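Local coordinates for cupin 2, conserved barrel domain protein (PDB 3D82) that binds a nickel ion in a small cupin beta barrel, though its biological role, and any reaction it may catalyse, is not established, at residues I25-N29 and D30-K34; G40-V43 and W44-H47. All blocks are in the same frame, centred on the assembly; numbering follows the deposited sequence. Where two conformers were deposited one is given.

Contact 1: residues I25-N29 and D30-K34; sequences IAEMN and DYQFK
F33 and M28 meet on one face of a tight beta hairpin: CB of the selenomethionine M28 lies in the plane of the phenyl ring at its edge, 3.8 Å from F33 CE1. The selenium keeps to the same edge, 5.5 Å from the ring centroid, a Met-aromatic contact made at the rim. With chi3 at 61° the chain of M28 bends and brings CE back to Y31 CB at 3.9 Å. A26 CB packs on F33 CB on this same side; the I25 side chain crosses that of F33 at about a right angle, its CG1 meeting F33 CB at 4.1 Å. The other face carries E27 and Q32, which run side by side, the carboxylate and amide planes 41° apart, joined by a weak hydrogen bond from Q32 NE2 to E27 OE2 (3.4 Å). E27 OE2 also makes a long, weak ion pair with R102. With an alanine here, the Q32 amide would probably lose this acceptor and be less restrained, and R102 its weak partner. Behind the side chains stands the backbone: M28 and Y31 exchange two hydrogen bonds round a type II' turn, and F33 N bonds to A26 O (3.0 Å). I25 N also bonds to F33 O, at 2.8 Å, and with I25 and A26 both facing F33 the strand forms a classic beta bulge. A water joins N29 O to Y31 O. The hairpin pairs strand 23-28, outermost within this chain, with strand 31-39. On its far side strand 31-39 meets strand 93-101, where F33 packs on M97 and I99. The turn reaches the second subunit, whose T50 and Y31 hydroxyls bind N29 ND2, placing the hairpin at the dimer interface.

Contact 2: residues G40-V43 and W44-H47; sequences GEFV and WHEH. With NI (nickel (II) ion), chain L.
H45, V43 and W44 bury the most surface in this bend of the chain, and the imidazole of H45 is its centre. H45 ND1 donates a hydrogen bond to V43 O at 2.9 Å, with an N-H...O angle of 158°; the oxygen lies near the ring plane, and the donor is tilted from the plane of the carbonyl. H45 NE2, the other ring nitrogen, binds nickel at 2.3 Å. With chi1 at 68°, CG sits between the backbone N and carbonyl carbon of H45, and the ring turns back over the preceding residues. There F42 presents an edge to one imidazole face in an offset edge-to-face stack, CE2 lying 3.4 Å from H45 CE1, the planes 84° apart. The W44 side chain starts away from the preceding residues, though its CB touches V43 C, and the indole makes a cation-pi contact with R66. H47 NE2 joins the metal at 2.4 Å, and E52 and H86 complete the protein ligands, the three-histidine, one-glutamate set well known in cupins. The V43 carbonyl and the nickel together fix the rotation of the H45 ring; pull on the ND1 N-H would probably make the imidazole a somewhat stronger donor to nickel.

In the fold
Contact 1 is partly buried and contact 2 lies at the surface, although each joins neighbouring pieces of one chain. They come in series: strand 31-39, the second arm of the hairpin, runs on to the loop that carries 40-47. Their centres are 22 Å apart and they do not touch. Contact 1 is held by regular strand pairing and apolar packing. Between its segments contact 2 has one side-chain bond to a carbonyl and an aromatic edge, with the metal binding H45 and H47; backbone bonds tie the loop to strand 86-90, and the second subunit does not touch it. One lies at the subunit interface, the other supplies two of the four protein ligands of the nickel.

Contact 1: residues I25-N29 and D30-K34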
loop_
_atom_site.group_PDB
_atom_site.type_symbol
_atom_site.label_atom_id
_atom_site.label_comp_id
_atom_site.label_asym_id
_atom_site.label_seq_id
_atom_site.Cartn_x
_atom_site.Cartn_y
_atom_site.Cartn_z
ATOM N N ILE D 25 -0.792 10.097 -5.458
ATOM C CA ILE D 25 -1.095 10.610 -4.100
ATOM C C ILE D 25 0.123 10.713 -3.176
ATOM O O ILE D 25 0.070 11.414 -2.166
ATOM C CB ILE D 25 -2.229 9.834 -3.391
ATOM C CG1 ILE D 25 -1.917 8.348 -3.225
ATOM C CG2 ILE D 25 -3.561 10.051 -4.128
ATOM C CD1 ILE D 25 -2.856 7.675 -2.295
ATOM N N ALA D 26 1.199 10.004 -3.491
ATOM C CA ALA D 26 2.400 10.053 -2.663
ATOM C C ALA D 26 3.606 9.583 -3.436
ATOM O O ALA D 26 3.474 8.939 -4.481
ATOM C CB ALA D 26 2.210 9.199 -1.416
ATOM N N GLU D 27 4.773 9.943 -2.915
ATOM C CA GLU D 27 6.047 9.538 -3.459
ATOM C C GLU D 27 6.938 8.989 -2.356
ATOM O O GLU D 27 6.998 9.570 -1.276
ATOM C CB GLU D 27 6.721 10.706 -4.146
ATOM C CG GLU D 27 5.970 11.119 -5.400
ATOM C CD GLU D 27 6.775 12.031 -6.279
ATOM O OE1 GLU D 27 7.100 13.142 -5.811
ATOM O OE2 GLU D 27 7.084 11.629 -7.433
HETATM N N MSE D 28 7.584 7.861 -2.643
HETATM C CA MSE D 28 8.535 7.187 -1.751
HETATM C C MSE D 28 9.788 6.956 -2.585
HETATM O O MSE D 28 9.786 6.098 -3.458
HETATM C CB MSE D 28 7.966 5.847 -1.276
HETATM C CG MSE D 28 8.940 4.985 -0.463
HETATM SE SE MSE D 28 8.200 3.200 -0.229
HETATM C CE MSE D 28 8.025 2.556 -2.040
ATOM N N ASN D 29 10.855 7.689 -2.289
ATOM C CA ASN D 29 12.089 7.669 -3.080
ATOM C C ASN D 29 11.656 7.927 -4.542
ATOM O O ASN D 29 10.878 8.850 -4.777
ATOM C CB ASN D 29 12.889 6.350 -2.848
ATOM C CG ASN D 29 13.237 6.113 -1.390
ATOM O OD1 ASN D 29 13.560 7.042 -0.640
ATOM N ND2 ASN D 29 13.178 4.850 -0.985
ATOM N N ASP D 30 12.047 7.065 -5.478
ATOM C CA ASP D 30 11.680 7.174 -6.901
ATOM C C ASP D 30 10.422 6.364 -7.289
ATOM O O ASP D 30 10.244 6.014 -8.455
ATOM C CB ASP D 30 12.896 6.811 -7.790
ATOM C CG ASP D 30 13.430 5.382 -7.559
ATOM O OD1 ASP D 30 13.191 4.801 -6.471
ATOM O OD2 ASP D 30 14.138 4.869 -8.456
ATOM N N TYR D 31 9.558 6.063 -6.317
ATOM C CA TYR D 31 8.299 5.341 -6.535
ATOM C C TYR D 31 7.107 6.272 -6.316
ATOM O O TYR D 31 7.208 7.291 -5.627
ATOM C CB TYR D 31 8.202 4.113 -5.615
ATOM C CG TYR D 31 9.032 2.954 -6.074
ATOM C CD1 TYR D 31 10.436 3.005 -6.034
ATOM C CD2 TYR D 31 8.420 1.778 -6.555
ATOM C CE1 TYR D 31 11.210 1.914 -6.491
ATOM C CE2 TYR D 31 9.189 0.683 -6.987
ATOM C CZ TYR D 31 10.571 0.756 -6.945
ATOM O OH TYR D 31 11.300 -0.301 -7.395
ATOM N N GLN D 32 5.988 5.920 -6.938
ATOM C CA GLN D 32 4.724 6.664 -6.813
ATOM C C GLN D 32 3.589 5.732 -6.390
ATOM O O GLN D 32 3.561 4.565 -6.797
ATOM C CB GLN D 32 4.381 7.324 -8.129
ATOM C CG GLN D 32 5.348 8.469 -8.507
ATOM C CD GLN D 32 5.033 9.085 -9.834
ATOM O OE1 GLN D 32 4.628 8.394 -10.771
ATOM N NE2 GLN D 32 5.225 10.400 -9.938
ATOM N N PHE D 33 2.702 6.254 -5.542
ATOM C CA PHE D 33 1.476 5.573 -5.102
ATOM C C PHE D 33 0.419 6.304 -5.906
ATOM O O PHE D 33 0.356 7.527 -5.847
ATOM C CB PHE D 33 1.229 5.752 -3.604
ATOM C CG PHE D 33 2.201 4.989 -2.746
ATOM C CD1 PHE D 33 3.533 5.387 -2.655
ATOM C CD2 PHE D 33 1.779 3.874 -2.026
ATOM C CE1 PHE D 33 4.447 4.666 -1.892
ATOM C CE2 PHE D 33 2.691 3.150 -1.224
ATOM C CZ PHE D 33 4.032 3.548 -1.183
ATOM N N LYS D 34 -0.385 5.559 -6.656
ATOM C CA LYS D 34 -1.374 6.145 -7.562
ATOM C C LYS D 34 -2.728 5.519 -7.337
ATOM O O LYS D 34 -2.831 4.299 -7.287
ATOM C CB LYS D 34 -0.932 5.903 -9.015
ATOM C CG LYS D 34 0.296 6.722 -9.418
ATOM C CD LYS D 34 1.295 5.989 -10.293
ATOM C CE LYS D 34 0.958 5.871 -11.733
ATOM N NZ LYS D 34 2.069 5.082 -12.432
HETATM O O HOH W 1 8.918 9.359 -6.872
#

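Contact 2: residues G40-V43 and W44-H47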
loop_
_atom_site.group_PDB
_atom_site.type_symbol
_atom_site.label_atom_id
_atom_site.label_comp_id
_atom_site.label_asym_id
_atom_site.label_seq_id
_atom_site.Cartn_x
_atom_site.Cartn_y
_atom_site.Cartn_z
ATOM N N GLY D 40 -14.898 -1.915 -16.645
ATOM C CA GLY D 40 -14.740 -2.511 -17.968
ATOM C C GLY D 40 -13.345 -3.095 -18.069
ATOM O O GLY D 40 -12.688 -3.351 -17.049
ATOM N N GLU D 41 -12.878 -3.266 -19.299
ATOM C CA GLU D 41 -11.581 -3.888 -19.581
ATOM C C GLU D 41 -10.510 -2.912 -20.025
ATOM O O GLU D 41 -10.802 -1.942 -20.710
ATOM C CB GLU D 41 -11.753 -4.910 -20.701
ATOM C CG GLU D 41 -12.765 -6.008 -20.365
ATOM C CD GLU D 41 -12.803 -7.135 -21.375
ATOM O OE1 GLU D 41 -11.814 -7.338 -22.132
ATOM O OE2 GLU D 41 -13.842 -7.836 -21.386
ATOM N N PHE D 42 -9.260 -3.216 -19.675
ATOM C CA PHE D 42 -8.100 -2.447 -20.108
ATOM C C PHE D 42 -7.601 -3.142 -21.408
ATOM O O PHE D 42 -8.411 -3.682 -22.168
ATOM C CB PHE D 42 -7.055 -2.386 -18.964
ATOM C CG PHE D 42 -5.996 -1.274 -19.120
ATOM C CD1 PHE D 42 -6.365 0.061 -19.298
ATOM C CD2 PHE D 42 -4.633 -1.580 -19.045
ATOM C CE1 PHE D 42 -5.391 1.082 -19.442
ATOM C CE2 PHE D 42 -3.651 -0.574 -19.193
ATOM C CZ PHE D 42 -4.035 0.759 -19.382
ATOM N N VAL D 43 -6.292 -3.123 -21.665
ATOM C CA VAL D 43 -5.656 -3.739 -22.823
ATOM C C VAL D 43 -4.531 -4.630 -22.306
ATOM O O VAL D 43 -4.060 -4.454 -21.188
ATOM C CB VAL D 43 -5.072 -2.656 -23.801
ATOM C CG1 VAL D 43 -6.210 -1.902 -24.550
ATOM C CG2 VAL D 43 -4.106 -1.663 -23.062
ATOM N N TRP D 44 -4.125 -5.589 -23.132
ATOM C CA TRP D 44 -3.004 -6.459 -22.834
ATOM C C TRP D 44 -1.718 -5.659 -22.984
ATOM O O TRP D 44 -1.452 -5.094 -24.034
ATOM C CB TRP D 44 -2.952 -7.646 -23.790
ATOM C CG TRP D 44 -4.056 -8.600 -23.604
ATOM C CD1 TRP D 44 -5.192 -8.697 -24.352
ATOM C CD2 TRP D 44 -4.138 -9.618 -22.609
ATOM N NE1 TRP D 44 -5.976 -9.711 -23.876
ATOM C CE2 TRP D 44 -5.349 -10.307 -22.819
ATOM C CE3 TRP D 44 -3.293 -10.028 -21.566
ATOM C CZ2 TRP D 44 -5.754 -11.373 -22.012
ATOM C CZ3 TRP D 44 -3.691 -11.083 -20.765
ATOM C CH2 TRP D 44 -4.914 -11.748 -20.996
ATOM N N HIS D 45 -0.917 -5.644 -21.933
ATOM C CA HIS D 45 0.334 -4.906 -21.931
ATOM C C HIS D 45 1.242 -5.474 -20.860
ATOM O O HIS D 45 0.797 -6.310 -20.049
ATOM C CB HIS D 45 0.049 -3.442 -21.626
ATOM C CG HIS D 45 -0.434 -3.220 -20.235
ATOM N ND1 HIS D 45 -1.661 -3.667 -19.793
ATOM C CD2 HIS D 45 0.180 -2.675 -19.161
ATOM C CE1 HIS D 45 -1.790 -3.382 -18.509
ATOM N NE2 HIS D 45 -0.695 -2.769 -18.107
ATOM N N GLU D 46 2.491 -5.007 -20.862
ATOM C CA GLU D 46 3.510 -5.419 -19.878
ATOM C C GLU D 46 4.404 -4.234 -19.490
ATOM O O GLU D 46 4.419 -3.218 -20.182
ATOM C CB GLU D 46 4.376 -6.593 -20.395
ATOM C CG GLU D 46 5.559 -6.242 -21.350
ATOM C CD GLU D 46 6.446 -7.441 -21.683
ATOM O OE1 GLU D 46 7.690 -7.317 -21.580
ATOM O OE2 GLU D 46 5.917 -8.518 -22.024
ATOM N N HIS D 47 5.138 -4.401 -18.385
ATOM C CA HIS D 47 6.125 -3.429 -17.899
ATOM C C HIS D 47 7.395 -4.242 -17.873
ATOM O O HIS D 47 7.601 -5.063 -16.962
ATOM C CB HIS D 47 5.735 -2.855 -16.531
ATOM C CG HIS D 47 4.352 -2.286 -16.510
ATOM N ND1 HIS D 47 4.036 -1.072 -17.080
ATOM C CD2 HIS D 47 3.187 -2.804 -16.052
ATOM C CE1 HIS D 47 2.740 -0.854 -16.948
ATOM N NE2 HIS D 47 2.200 -1.897 -16.345
HETATM NI NI NI L . 0.033 -2.741 -15.890
#